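Local coordinates for protein APL1 (Anopheles gambiae, PDB 3O6N) that probably pairs with the leucine-rich repeat protein LRIM1 in a heterodimer that regulates complement-like immunity in the mosquito, at residues 28-38 and 59-68. Residues are numbered along the deposited sequence; the frame is centred on the assembly and turned at random.
Sequences IDMQTQDVYFG and KLPAALLDSF
F37 lays one ring face on L64 and turns its edge to P61, and its atoms can be followed outward from the backbone. CB of F37 lies 3.9 Å from CE2 of F68. With CG beside the backbone N and anti to the carbonyl carbon (chi1 -72°), the ring is directed at the 59-68 segment. CG and CD1 then face the L64 methyl: CD1 of L64 stands 4.1 Å from the F37 ring centroid and 19° off the normal, which meets the geometry of a CH-pi contact over the face, shifted toward the rim. CD2 of F37 rests 3.6 Å from CA of L64, a residue of helix 63-67. Farther out, CE2 of F37 reaches CG of P61 at 3.8 Å, an edge contact near the ring plane, and the two side chains cross at about a right angle. At the tip, CZ of F37 comes 4.0 Å from CD1 of I28 in its own segment. That I28 methyl also touches CG of P61, so I28, F37 and P61 meet there.

Polar atoms link the segments through a water. It accepts from F37 N (2.8 Å) and lies 2.7 Å from OG of S67, a bridge between strand 36-37 and the helix. The A63 methyl packs on the carbonyl oxygen of V35. Beyond the helix, F68 presents its ring edge, in plane, to the F37 carbonyl carbon and to G38 N, with CE2 of F68 3.6 Å from that nitrogen.

F23 meets both F37 and F68 edge-to-face, while F52 and M57 also touch F37, extending the apolar cluster into strands 21-24, 49-53 and 56-57. Segment 28-38, following the first solenoid strand (21-24), thus packs against strand 59-60 and helix 63-67 at the N-terminal end of the leucine-rich repeat solenoid, consistent with an N-terminal cap.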
loop_
_atom_site.group_PDB
_atom_site.type_symbol
_atom_site.label_atom_id
_atom_site.label_comp_id
_atom_site.label_asym_id
_atom_site.label_seq_id
_atom_site.Cartn_x
_atom_site.Cartn_y
_atom_site.Cartn_z
ATOM N N ILE A 28 -5.284 6.199 34.470
ATOM C CA ILE A 28 -4.058 6.859 34.884
ATOM C C ILE A 28 -3.859 8.071 33.998
ATOM O O ILE A 28 -3.866 7.951 32.772
ATOM C CB ILE A 28 -2.841 5.931 34.698
ATOM C CG1 ILE A 28 -3.014 4.643 35.504
ATOM C CG2 ILE A 28 -1.549 6.648 35.078
ATOM C CD1 ILE A 28 -1.924 3.624 35.251
ATOM N N ASP A 29 -3.702 9.242 34.601
ATOM C CA ASP A 29 -3.334 10.417 33.824
ATOM C C ASP A 29 -1.877 10.776 34.093
ATOM O O ASP A 29 -1.168 10.043 34.784
ATOM C CB ASP A 29 -4.268 11.600 34.103
ATOM C CG ASP A 29 -4.405 11.904 35.578
ATOM O OD1 ASP A 29 -3.483 12.527 36.143
ATOM O OD2 ASP A 29 -5.441 11.530 36.166
ATOM N N MET A 30 -1.428 11.894 33.532
ATOM C CA MET A 30 -0.044 12.317 33.690
ATOM C C MET A 30 0.281 12.568 35.162
ATOM O O MET A 30 1.370 12.239 35.633
ATOM C CB MET A 30 0.217 13.579 32.866
ATOM C CG MET A 30 -0.360 13.523 31.458
ATOM S SD MET A 30 0.535 12.410 30.356
ATOM C CE MET A 30 1.652 13.557 29.551
ATOM N N GLN A 31 -0.678 13.141 35.882
ATOM C CA GLN A 31 -0.490 13.500 37.286
ATOM C C GLN A 31 -0.375 12.279 38.195
ATOM O O GLN A 31 0.465 12.244 39.095
ATOM C CB GLN A 31 -1.642 14.390 37.765
ATOM C CG GLN A 31 -1.837 15.659 36.949
ATOM C CD GLN A 31 -3.025 16.476 37.419
ATOM O OE1 GLN A 31 -3.760 16.065 38.318
ATOM N NE2 GLN A 31 -3.222 17.640 36.810
ATOM N N THR A 32 -1.226 11.285 37.955
ATOM C CA THR A 32 -1.312 10.101 38.809
ATOM C C THR A 32 0.047 9.613 39.295
ATOM O O THR A 32 0.975 9.443 38.504
ATOM C CB THR A 32 -2.003 8.934 38.082
ATOM O OG1 THR A 32 -3.146 9.415 37.366
ATOM C CG2 THR A 32 -2.437 7.870 39.078
ATOM N N GLN A 33 0.156 9.388 40.600
ATOM C CA GLN A 33 1.358 8.796 41.174
ATOM C C GLN A 33 1.385 7.300 40.887
ATOM O O GLN A 33 0.578 6.798 40.106
ATOM C CB GLN A 33 1.426 9.045 42.683
ATOM C CG GLN A 33 1.753 10.480 43.067
ATOM C CD GLN A 33 2.021 10.639 44.552
ATOM O OE1 GLN A 33 1.416 9.959 45.381
ATOM N NE2 GLN A 33 2.938 11.537 44.895
ATOM N N ASP A 34 2.312 6.592 41.523
ATOM C CA ASP A 34 2.452 5.155 41.315
ATOM C C ASP A 34 1.155 4.407 41.613
ATOM O O ASP A 34 0.453 4.718 42.575
ATOM C CB ASP A 34 3.598 4.597 42.161
ATOM C CG ASP A 34 4.954 5.118 41.721
ATOM O OD1 ASP A 34 5.108 5.436 40.523
ATOM O OD2 ASP A 34 5.864 5.208 42.573
ATOM N N VAL A 35 0.845 3.422 40.774
ATOM C CA VAL A 35 -0.369 2.623 40.911
ATOM C C VAL A 35 0.012 1.144 40.978
ATOM O O VAL A 35 1.160 0.792 40.720
ATOM C CB VAL A 35 -1.334 2.874 39.735
ATOM C CG1 VAL A 35 -2.591 2.039 39.877
ATOM C CG2 VAL A 35 -1.689 4.349 39.651
ATOM N N TYR A 36 -0.940 0.282 41.327
ATOM C CA TYR A 36 -0.660 -1.145 41.473
ATOM C C TYR A 36 -1.397 -2.009 40.458
ATOM O O TYR A 36 -2.579 -1.795 40.187
ATOM C CB TYR A 36 -1.009 -1.613 42.887
ATOM C CG TYR A 36 -0.111 -1.044 43.954
ATOM C CD1 TYR A 36 1.263 -0.970 43.766
ATOM C CD2 TYR A 36 -0.635 -0.565 45.145
ATOM C CE1 TYR A 36 2.089 -0.448 44.743
ATOM C CE2 TYR A 36 0.183 -0.041 46.128
ATOM C CZ TYR A 36 1.544 0.016 45.919
ATOM O OH TYR A 36 2.363 0.538 46.892
ATOM N N PHE A 37 -0.683 -2.990 39.910
ATOM C CA PHE A 37 -1.250 -3.960 38.979
ATOM C C PHE A 37 -1.104 -5.367 39.541
ATOM O O PHE A 37 -0.064 -5.709 40.099
ATOM C CB PHE A 37 -0.545 -3.882 37.615
ATOM C CG PHE A 37 -0.893 -2.658 36.819
ATOM C CD1 PHE A 37 -2.046 -2.621 36.056
ATOM C CD2 PHE A 37 -0.075 -1.541 36.843
ATOM C CE1 PHE A 37 -2.376 -1.495 35.325
ATOM C CE2 PHE A 37 -0.396 -0.413 36.110
ATOM C CZ PHE A 37 -1.550 -0.389 35.351
ATOM N N GLY A 38 -2.149 -6.177 39.388
ATOM C CA GLY A 38 -2.116 -7.566 39.809
ATOM C C GLY A 38 -1.886 -7.752 41.300
ATOM O O GLY A 38 -2.203 -6.876 42.106
ATOM N N LYS A 59 0.076 8.070 30.658
ATOM C CA LYS A 59 1.479 7.674 30.711
ATOM C C LYS A 59 1.551 6.194 31.062
ATOM O O LYS A 59 0.953 5.755 32.042
ATOM C CB LYS A 59 2.254 8.505 31.739
ATOM C CG LYS A 59 3.689 8.041 31.936
ATOM C CD LYS A 59 4.480 8.995 32.825
ATOM C CE LYS A 59 5.928 8.536 32.961
ATOM N NZ LYS A 59 6.769 9.522 33.694
ATOM N N LEU A 60 2.264 5.423 30.249
ATOM C CA LEU A 60 2.441 4.001 30.518
ATOM C C LEU A 60 3.453 3.808 31.646
ATOM O O LEU A 60 4.621 4.163 31.498
ATOM C CB LEU A 60 2.915 3.278 29.258
ATOM C CG LEU A 60 3.038 1.756 29.364
ATOM C CD1 LEU A 60 1.662 1.110 29.528
ATOM C CD2 LEU A 60 3.759 1.197 28.152
ATOM N N PRO A 61 3.006 3.243 32.780
ATOM C CA PRO A 61 3.848 3.107 33.976
ATOM C C PRO A 61 4.714 1.853 33.962
ATOM O O PRO A 61 4.345 0.853 33.352
ATOM C CB PRO A 61 2.819 3.002 35.104
ATOM C CG PRO A 61 1.654 2.305 34.461
ATOM C CD PRO A 61 1.632 2.759 33.011
ATOM N N ALA A 62 5.853 1.909 34.646
ATOM C CA ALA A 62 6.718 0.746 34.795
ATOM C C ALA A 62 6.054 -0.335 35.648
ATOM O O ALA A 62 6.394 -1.514 35.551
ATOM C CB ALA A 62 8.051 1.154 35.408
ATOM N N ALA A 63 5.100 0.078 36.477
ATOM C CA ALA A 63 4.449 -0.828 37.419
ATOM C C ALA A 63 3.772 -2.017 36.743
ATOM O O ALA A 63 3.673 -3.091 37.330
ATOM C CB ALA A 63 3.452 -0.071 38.285
ATOM N N LEU A 64 3.306 -1.825 35.511
ATOM C CA LEU A 64 2.582 -2.882 34.811
ATOM C C LEU A 64 3.455 -4.109 34.578
ATOM O O LEU A 64 3.142 -5.198 35.054
ATOM C CB LEU A 64 2.022 -2.372 33.478
ATOM C CG LEU A 64 1.382 -3.433 32.581
ATOM C CD1 LEU A 64 0.230 -4.137 33.295
ATOM C CD2 LEU A 64 0.911 -2.811 31.274
ATOM N N LEU A 65 4.549 -3.927 33.843
ATOM C CA LEU A 65 5.441 -5.036 33.520
ATOM C C LEU A 65 6.427 -5.355 34.643
ATOM O O LEU A 65 7.106 -6.382 34.609
ATOM C CB LEU A 65 6.178 -4.772 32.204
ATOM C CG LEU A 65 5.253 -4.712 30.988
ATOM C CD1 LEU A 65 6.011 -4.293 29.728
ATOM C CD2 LEU A 65 4.549 -6.052 30.780
ATOM N N ASP A 66 6.509 -4.477 35.636
ATOM C CA ASP A 66 7.281 -4.790 36.834
ATOM C C ASP A 66 6.573 -5.890 37.621
ATOM O O ASP A 66 7.212 -6.673 38.320
ATOM C CB ASP A 66 7.472 -3.548 37.705
ATOM C CG ASP A 66 8.600 -2.657 37.214
ATOM O OD1 ASP A 66 9.093 -2.880 36.087
ATOM O OD2 ASP A 66 8.992 -1.729 37.954
ATOM N N SER A 67 5.250 -5.942 37.486
ATOM C CA SER A 67 4.425 -6.914 38.197
ATOM C C SER A 67 4.061 -8.111 37.325
ATOM O O SER A 67 3.939 -9.230 37.819
ATOM C CB SER A 67 3.150 -6.256 38.726
ATOM O OG SER A 67 3.452 -5.270 39.693
ATOM N N PHE A 68 3.873 -7.868 36.033
ATOM C CA PHE A 68 3.574 -8.938 35.090
ATOM C C PHE A 68 4.786 -9.204 34.208
ATOM O O PHE A 68 4.990 -8.527 33.202
ATOM C CB PHE A 68 2.355 -8.570 34.241
ATOM C CG PHE A 68 1.061 -8.607 35.003
ATOM C CD1 PHE A 68 0.126 -9.601 34.757
ATOM C CD2 PHE A 68 0.785 -7.661 35.979
ATOM C CE1 PHE A 68 -1.067 -9.645 35.465
ATOM C CE2 PHE A 68 -0.403 -7.699 36.690
ATOM C CZ PHE A 68 -1.330 -8.692 36.431
HETATM O O HOH W 1 2.067 -2.993 40.249
#